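Local structure of CAG pathogenicity island protein 13 (Helicobacter pylori, 2G3V) at residues F51-H56 against L91-T96; K46-F51 against I121-F126; A104-F109 against E161-Y166. The protein is of unknown function but is encoded in the cag pathogenicity island and is probably associated with its type IV secretion system. All coordinates share one frame; numbering follows the deposited sequence.

Contact 1 (F51-H56 against L91-T96)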
# COMPACT_ATOMS: atom_id res chain seq x y z
N PHE A 51 -11.20 2.38 -3.37
CA PHE A 51 -11.70 1.03 -3.14
C PHE A 51 -11.81 0.82 -1.65
O PHE A 51 -12.85 0.39 -1.14
CB PHE A 51 -10.74 0.01 -3.74
CG PHE A 51 -11.11 -1.42 -3.46
CD1 PHE A 51 -12.20 -2.01 -4.09
CD2 PHE A 51 -10.36 -2.17 -2.56
CE1 PHE A 51 -12.53 -3.34 -3.84
CE2 PHE A 51 -10.68 -3.50 -2.30
CZ PHE A 51 -11.77 -4.09 -2.95
N PHE A 52 -10.72 1.12 -0.96
CA PHE A 52 -10.69 0.99 0.49
C PHE A 52 -11.84 1.79 1.14
O PHE A 52 -12.61 1.26 1.95
CB PHE A 52 -9.33 1.44 1.04
CG PHE A 52 -8.15 0.62 0.53
CD1 PHE A 52 -8.32 -0.70 0.10
CD2 PHE A 52 -6.88 1.18 0.48
CE1 PHE A 52 -7.24 -1.45 -0.37
CE2 PHE A 52 -5.79 0.45 0.01
CZ PHE A 52 -5.97 -0.87 -0.41
N LYS A 53 -11.96 3.06 0.77
CA LYS A 53 -13.03 3.88 1.32
C LYS A 53 -14.39 3.23 1.06
O LYS A 53 -15.24 3.20 1.94
CB LYS A 53 -13.01 5.27 0.68
CG LYS A 53 -14.27 6.09 0.96
CD LYS A 53 -14.13 7.52 0.52
CE LYS A 53 -13.06 8.21 1.34
NZ LYS A 53 -12.98 9.68 1.08
N GLN A 54 -14.58 2.69 -0.14
CA GLN A 54 -15.83 2.03 -0.51
C GLN A 54 -16.13 0.79 0.31
O GLN A 54 -17.29 0.38 0.44
CB GLN A 54 -15.81 1.68 -2.00
CG GLN A 54 -16.51 2.71 -2.89
CD GLN A 54 -18.02 2.77 -2.66
OE1 GLN A 54 -18.51 3.40 -1.71
NE2 GLN A 54 -18.77 2.09 -3.53
N MSE A 55 -15.11 0.17 0.89
CA MSE A 55 -15.39 -1.03 1.66
C MSE A 55 -16.08 -0.71 2.99
O MSE A 55 -17.16 -1.24 3.29
CB MSE A 55 -14.09 -1.81 1.86
CG MSE A 55 -13.40 -2.19 0.56
SE MSE A 55 -14.47 -3.35 -0.56
CE MSE A 55 -14.33 -4.94 0.46
N HIS A 56 -15.48 0.18 3.77
CA HIS A 56 -16.04 0.56 5.06
C HIS A 56 -17.21 1.54 4.95
O HIS A 56 -18.02 1.66 5.87
CB HIS A 56 -14.94 1.14 5.97
CG HIS A 56 -14.44 2.50 5.54
ND1 HIS A 56 -15.27 3.59 5.43
CD2 HIS A 56 -13.20 2.94 5.24
CE1 HIS A 56 -14.56 4.65 5.07
NE2 HIS A 56 -13.30 4.28 4.95
N LEU A 91 -8.29 1.89 8.05
CA LEU A 91 -6.88 2.18 8.27
C LEU A 91 -6.09 2.18 6.95
O LEU A 91 -5.06 2.84 6.84
CB LEU A 91 -6.31 1.15 9.26
CG LEU A 91 -5.02 1.47 10.02
CD1 LEU A 91 -5.27 2.63 11.00
CD2 LEU A 91 -4.55 0.24 10.77
N LEU A 92 -6.57 1.42 5.97
CA LEU A 92 -5.94 1.35 4.65
C LEU A 92 -6.24 2.63 3.88
O LEU A 92 -5.37 3.15 3.19
CB LEU A 92 -6.46 0.14 3.86
CG LEU A 92 -5.63 -1.15 3.82
CD1 LEU A 92 -5.02 -1.43 5.18
CD2 LEU A 92 -6.50 -2.29 3.40
N GLU A 93 -7.47 3.12 4.00
CA GLU A 93 -7.87 4.35 3.32
C GLU A 93 -7.04 5.50 3.87
O GLU A 93 -6.58 6.37 3.13
CB GLU A 93 -9.35 4.66 3.56
CG GLU A 93 -9.84 5.90 2.82
CD GLU A 93 -11.06 6.53 3.46
OE1 GLU A 93 -12.02 5.79 3.77
OE2 GLU A 93 -11.07 7.76 3.65
N SER A 94 -6.84 5.48 5.18
CA SER A 94 -6.06 6.50 5.85
C SER A 94 -4.62 6.52 5.33
O SER A 94 -4.10 7.57 4.96
CB SER A 94 -6.05 6.26 7.37
OG SER A 94 -7.36 6.33 7.91
N GLU A 95 -3.98 5.36 5.32
CA GLU A 95 -2.60 5.27 4.86
C GLU A 95 -2.47 5.64 3.38
O GLU A 95 -1.51 6.30 2.99
CB GLU A 95 -2.03 3.86 5.10
CG GLU A 95 -2.08 3.44 6.56
CD GLU A 95 -1.57 4.53 7.51
OE1 GLU A 95 -0.43 5.02 7.31
OE2 GLU A 95 -2.31 4.90 8.46
N THR A 96 -3.43 5.24 2.55
CA THR A 96 -3.33 5.60 1.14
C THR A 96 -3.41 7.12 1.00
O THR A 96 -2.81 7.72 0.09
CB THR A 96 -4.42 4.88 0.30
OG1 THR A 96 -5.72 5.12 0.85
CG2 THR A 96 -4.19 3.40 0.29
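Glu-93 is the polar centre of this near-antiparallel helix pair; the axes of segments 51-56 and 91-96 approach to 8.3 Å. Its side chain leaves the backbone with CG anti to N (chi1 -177°) and stays extended, carrying the carboxylate across. There OE1 accepts a hydrogen bond from His-56 NE2 at 2.3 Å, very short. The donor meets OE1 nearly along its C-O axis, and the imidazole and carboxylate lie almost coplanar. His-56 takes the crowded rotamer (chi1 71°), with Lys-53 O over the centre of one ring face. Lys-53 runs its aliphatic chain along the carboxylate, CE 3.1 Å from Glu-93 OE2; its NZ adds only a long salt bridge to OE2 at 3.7 Å. The carboxylate would tend to stabilise protonated His-56, but nearby Lys-53, Lys-86 and Arg-90 would oppose it, leaving its charge state open.

Phe-52 supplies the apolar half. Leu-92 CB sits over one face of its ring, 3.9 Å from the centroid, while Thr-96 CG2 meets the ring edge at CE2, 3.4 Å away. The contact joins helix 35-57 to helix 82-105. Beyond it, Met-55 packs on Leu-62 and Val-65 of helix 59-69, and Leu-92 reaches Phe-125 of loop 121-126.

Contact 2 (K46-F51 against I121-F126)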
# COMPACT_ATOMS: atom_id res chain seq x y z
N LYS A 46 -4.51 5.86 -6.06
CA LYS A 46 -5.82 6.51 -6.00
C LYS A 46 -6.97 5.52 -6.18
O LYS A 46 -7.98 5.60 -5.50
CB LYS A 46 -5.91 7.60 -7.08
CG LYS A 46 -7.24 8.28 -7.16
CD LYS A 46 -7.50 9.12 -5.94
CE LYS A 46 -8.81 9.88 -6.09
NZ LYS A 46 -9.13 10.77 -4.95
N THR A 47 -6.80 4.59 -7.11
CA THR A 47 -7.82 3.58 -7.35
C THR A 47 -8.01 2.72 -6.09
O THR A 47 -9.12 2.38 -5.73
CB THR A 47 -7.42 2.70 -8.55
OG1 THR A 47 -7.12 3.56 -9.65
CG2 THR A 47 -8.54 1.73 -8.94
N MSE A 48 -6.91 2.38 -5.42
CA MSE A 48 -7.01 1.55 -4.22
C MSE A 48 -7.64 2.36 -3.09
O MSE A 48 -8.52 1.89 -2.35
CB MSE A 48 -5.63 1.03 -3.81
CG MSE A 48 -4.98 0.14 -4.86
SE MSE A 48 -3.42 -0.76 -4.23
CE MSE A 48 -2.10 0.61 -4.50
N HIS A 49 -7.17 3.60 -2.94
CA HIS A 49 -7.69 4.47 -1.90
C HIS A 49 -9.21 4.62 -1.96
O HIS A 49 -9.87 4.68 -0.92
CB HIS A 49 -7.04 5.85 -2.00
CG HIS A 49 -7.68 6.89 -1.13
ND1 HIS A 49 -8.85 7.53 -1.48
CD2 HIS A 49 -7.34 7.36 0.09
CE1 HIS A 49 -9.20 8.36 -0.51
NE2 HIS A 49 -8.30 8.27 0.46
N ASP A 50 -9.76 4.68 -3.16
CA ASP A 50 -11.20 4.80 -3.30
C ASP A 50 -11.86 3.46 -2.99
O ASP A 50 -12.94 3.42 -2.40
CB ASP A 50 -11.58 5.26 -4.72
CG ASP A 50 -10.94 6.61 -5.09
OD1 ASP A 50 -10.95 7.53 -4.23
OD2 ASP A 50 -10.44 6.76 -6.24
N PHE A 51 -11.20 2.38 -3.37
CA PHE A 51 -11.70 1.03 -3.14
C PHE A 51 -11.81 0.82 -1.65
O PHE A 51 -12.85 0.39 -1.14
CB PHE A 51 -10.74 0.01 -3.74
CG PHE A 51 -11.11 -1.42 -3.46
CD1 PHE A 51 -12.20 -2.01 -4.09
CD2 PHE A 51 -10.36 -2.17 -2.56
CE1 PHE A 51 -12.53 -3.34 -3.84
CE2 PHE A 51 -10.68 -3.50 -2.30
CZ PHE A 51 -11.77 -4.09 -2.95
N ILE A 121 2.28 -2.73 0.25
CA ILE A 121 1.59 -2.62 1.52
C ILE A 121 0.08 -2.77 1.33
O ILE A 121 -0.61 -3.29 2.19
CB ILE A 121 1.87 -1.27 2.18
CG1 ILE A 121 3.34 -1.23 2.60
CG2 ILE A 121 0.94 -1.04 3.36
CD1 ILE A 121 3.76 0.11 3.15
N PHE A 122 -0.41 -2.33 0.18
CA PHE A 122 -1.84 -2.35 -0.08
C PHE A 122 -2.38 -3.49 -0.93
O PHE A 122 -3.55 -3.84 -0.79
CB PHE A 122 -2.23 -1.00 -0.70
CG PHE A 122 -1.63 0.18 0.01
CD1 PHE A 122 -2.12 0.59 1.25
CD2 PHE A 122 -0.51 0.83 -0.51
CE1 PHE A 122 -1.50 1.62 1.96
CE2 PHE A 122 0.12 1.86 0.20
CZ PHE A 122 -0.37 2.25 1.44
N LEU A 123 -1.54 -4.06 -1.78
CA LEU A 123 -1.95 -5.16 -2.67
C LEU A 123 -2.67 -6.37 -2.04
O LEU A 123 -3.63 -6.88 -2.62
CB LEU A 123 -0.74 -5.63 -3.48
CG LEU A 123 -0.50 -4.99 -4.86
CD1 LEU A 123 -1.11 -3.62 -4.92
CD2 LEU A 123 1.01 -4.91 -5.14
N PRO A 124 -2.23 -6.84 -0.87
CA PRO A 124 -2.84 -7.99 -0.17
C PRO A 124 -4.33 -7.82 0.18
O PRO A 124 -5.04 -8.79 0.46
CB PRO A 124 -1.99 -8.13 1.09
CG PRO A 124 -0.67 -7.65 0.65
CD PRO A 124 -1.01 -6.41 -0.16
N PHE A 125 -4.79 -6.58 0.18
CA PHE A 125 -6.17 -6.27 0.49
C PHE A 125 -6.88 -5.67 -0.71
O PHE A 125 -8.02 -5.24 -0.60
CB PHE A 125 -6.25 -5.28 1.66
CG PHE A 125 -5.80 -5.85 2.98
CD1 PHE A 125 -6.58 -6.80 3.65
CD2 PHE A 125 -4.59 -5.46 3.54
CE1 PHE A 125 -6.15 -7.35 4.87
CE2 PHE A 125 -4.15 -5.99 4.76
CZ PHE A 125 -4.93 -6.95 5.43
N PHE A 126 -6.22 -5.65 -1.86
CA PHE A 126 -6.84 -5.07 -3.04
C PHE A 126 -6.91 -6.01 -4.25
O PHE A 126 -7.91 -6.07 -4.96
CB PHE A 126 -6.10 -3.78 -3.42
CG PHE A 126 -6.56 -3.19 -4.72
CD1 PHE A 126 -7.79 -2.54 -4.79
CD2 PHE A 126 -5.78 -3.32 -5.88
CE1 PHE A 126 -8.25 -2.04 -5.99
CE2 PHE A 126 -6.23 -2.82 -7.08
CZ PHE A 126 -7.46 -2.18 -7.14
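A regular helical turn at 46-51 faces a chain that tightens into a short 3-10 segment at 123-125, and the closest CA atoms, those of Met-48 and Phe-126, are 6.7 Å apart. Met-48 covers one face of the Phe-126 ring and Phe-51 meets its edge. Over that face lies Met-48 CG, nearly on the ring normal and 3.6 Å from the centroid. Met-48 is selenomethionine in this crystal, and its SE sits obliquely to the same ring, 4.4 Å from the centroid, in a Met-aromatic contact. Beyond the ring, SE reaches Phe-122 CB and Leu-123 CD1, each at 3.7 Å.

Phe-51, with CG anti to N (chi1 175°), receives the edge of Phe-126 against its face. This edge-to-face pair has planes at 82° and closes to 3.4 Å between Phe-51 CD2 and Phe-126 CD1. At the rim of the Phe-51 ring, CE2 lies 3.6 Å from Phe-125 O, a carbonyl that also accepts a hydrogen bond from Tyr-89 OH.

With no hydrogen bond between the segments, the contact probably rests on dispersion and ring electrostatics, and on shape fit around Phe-126.

Contact 3 (A104-F109 against E161-Y166)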
# COMPACT_ATOMS: atom_id res chain seq x y z
N ALA A 104 2.26 14.45 -3.11
CA ALA A 104 1.99 15.83 -3.51
C ALA A 104 3.03 16.82 -2.98
O ALA A 104 3.63 17.57 -3.75
CB ALA A 104 0.59 16.24 -3.02
N GLU A 105 3.23 16.81 -1.67
CA GLU A 105 4.17 17.69 -0.97
C GLU A 105 5.68 17.48 -1.22
O GLU A 105 6.51 18.28 -0.77
CB GLU A 105 3.87 17.59 0.54
CG GLU A 105 4.68 18.49 1.47
CD GLU A 105 4.34 19.97 1.33
OE1 GLU A 105 3.14 20.31 1.22
OE2 GLU A 105 5.27 20.81 1.34
N ASN A 106 6.04 16.40 -1.90
CA ASN A 106 7.44 16.11 -2.23
C ASN A 106 7.56 15.40 -3.59
O ASN A 106 7.64 14.17 -3.66
CB ASN A 106 8.09 15.21 -1.16
CG ASN A 106 7.77 15.64 0.27
OD1 ASN A 106 6.88 15.06 0.91
ND2 ASN A 106 8.49 16.63 0.78
N PRO A 107 7.58 16.18 -4.70
CA PRO A 107 7.69 15.66 -6.07
C PRO A 107 8.54 14.42 -6.29
O PRO A 107 8.06 13.45 -6.88
CB PRO A 107 8.22 16.87 -6.84
CG PRO A 107 7.48 17.98 -6.21
CD PRO A 107 7.62 17.65 -4.72
N ASN A 108 9.78 14.44 -5.80
CA ASN A 108 10.72 13.33 -5.96
C ASN A 108 10.47 12.07 -5.13
O ASN A 108 11.25 11.12 -5.20
CB ASN A 108 12.15 13.82 -5.73
CG ASN A 108 12.62 14.79 -6.78
OD1 ASN A 108 13.53 15.59 -6.54
ND2 ASN A 108 12.03 14.72 -7.97
N PHE A 109 9.41 12.06 -4.34
CA PHE A 109 9.09 10.87 -3.56
C PHE A 109 8.46 10.03 -4.66
O PHE A 109 7.50 10.47 -5.30
CB PHE A 109 8.07 11.21 -2.48
CG PHE A 109 7.75 10.08 -1.58
CD1 PHE A 109 8.58 9.77 -0.51
CD2 PHE A 109 6.63 9.28 -1.81
CE1 PHE A 109 8.31 8.69 0.32
CE2 PHE A 109 6.34 8.19 -0.99
CZ PHE A 109 7.18 7.89 0.08
N GLU A 161 13.74 17.12 7.35
CA GLU A 161 14.98 16.46 6.96
C GLU A 161 14.72 15.56 5.76
O GLU A 161 15.48 15.58 4.78
CB GLU A 161 15.51 15.63 8.14
CG GLU A 161 16.86 14.95 7.90
CD GLU A 161 17.46 14.40 9.18
OE1 GLU A 161 16.81 13.55 9.84
OE2 GLU A 161 18.59 14.81 9.55
N GLU A 162 13.65 14.78 5.82
CA GLU A 162 13.30 13.88 4.72
C GLU A 162 12.92 14.68 3.49
O GLU A 162 13.39 14.41 2.39
CB GLU A 162 12.15 12.95 5.14
CG GLU A 162 12.52 12.04 6.30
CD GLU A 162 11.39 11.12 6.76
OE1 GLU A 162 10.35 11.64 7.20
OE2 GLU A 162 11.56 9.89 6.68
N MSE A 163 12.07 15.69 3.67
CA MSE A 163 11.65 16.54 2.57
C MSE A 163 12.88 17.16 1.91
O MSE A 163 13.09 17.02 0.71
CB MSE A 163 10.71 17.65 3.06
CG MSE A 163 9.38 17.12 3.58
SE MSE A 163 8.06 18.50 3.84
CE MSE A 163 7.91 19.12 2.04
N ASN A 164 13.70 17.84 2.71
CA ASN A 164 14.91 18.46 2.19
C ASN A 164 15.65 17.47 1.30
O ASN A 164 15.98 17.78 0.15
CB ASN A 164 15.83 18.90 3.34
CG ASN A 164 15.38 20.19 4.00
OD1 ASN A 164 14.91 21.11 3.33
ND2 ASN A 164 15.54 20.27 5.32
N PHE A 165 15.90 16.28 1.84
CA PHE A 165 16.61 15.23 1.10
C PHE A 165 16.03 15.04 -0.29
O PHE A 165 16.71 15.20 -1.29
CB PHE A 165 16.53 13.90 1.85
CG PHE A 165 17.11 12.76 1.08
CD1 PHE A 165 18.49 12.65 0.93
CD2 PHE A 165 16.29 11.86 0.42
CE1 PHE A 165 19.04 11.65 0.13
CE2 PHE A 165 16.82 10.87 -0.38
CZ PHE A 165 18.21 10.77 -0.53
N TYR A 166 14.76 14.66 -0.34
CA TYR A 166 14.08 14.45 -1.61
C TYR A 166 14.16 15.69 -2.48
O TYR A 166 14.26 15.59 -3.70
CB TYR A 166 12.61 14.05 -1.38
CG TYR A 166 12.43 12.59 -1.06
CD1 TYR A 166 12.67 11.61 -2.03
CD2 TYR A 166 12.10 12.18 0.22
CE1 TYR A 166 12.56 10.26 -1.72
CE2 TYR A 166 12.00 10.83 0.54
CZ TYR A 166 12.23 9.87 -0.43
OH TYR A 166 12.12 8.53 -0.11
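Tyr-166 presents one face of its ring to Phe-109, whose CD1 lies over it at 3.7 Å from Tyr-166 CZ. The two rings form an offset edge-to-face pair, with centroids 5.4 Å apart and planes at 67°, the edge coming from Phe-109. Phe-165 CD2 sits over the centre of the opposite face, so the tyrosine ring is held between two phenylalanines. Phe-109 reaches it with CG anti to the backbone N (chi1 -176°). Near the other end of the tyrosine ring, CD1 of Tyr-166 comes within 3.5 Å of Asn-108 O, and the side chain of Asn-108 lies against the tyrosine backbone, its CB 3.4 Å from Tyr-166 O.

One helical turn earlier, Met-163 (selenomethionine) bends at its last torsion and brings its end up to Glu-105, with Asn-106 alongside. Its CE is 3.3 Å from Glu-105 CG, on a glutamate chain that is itself bent at chi2.

The backbone leaves helix 82-105 at Asn-106 and folds into a type I beta turn, closed by the bond from Phe-109 N to Asn-106 O at 2.8 Å. Met-158, in the loop before helix 160-168, touches Asn-106, Phe-109 and Tyr-166 alike. The arrangement is a type I beta turn following the C-terminal end of helix 82-105, packed against helix 160-168 in an all-helical fold and well away from the chain centre.

Contacts 1 and 2 adjoin, their centres 7 Å apart, and both build on helix 35-57; Phe-51 lies in both ranges but, of the two facing segments, touches only 121-126. Thr-96 and Leu-92 of contact 1 also pack on Phe-122 and Phe-125 of contact 2, so these elements pack against one another as one joined, partly buried region. Contact 3 stands apart: its centre lies about 19 Å from the chain centre, against 10 and 6 Å for the others, yet it uses the far end of the helix 82-105 that serves contact 1. The chemistry changes with place: central contact 2 is almost wholly apolar, contact 1 pairs a charged edge with apolar packing, and peripheral contact 3 mixes aromatic rings with asparagine and glutamate.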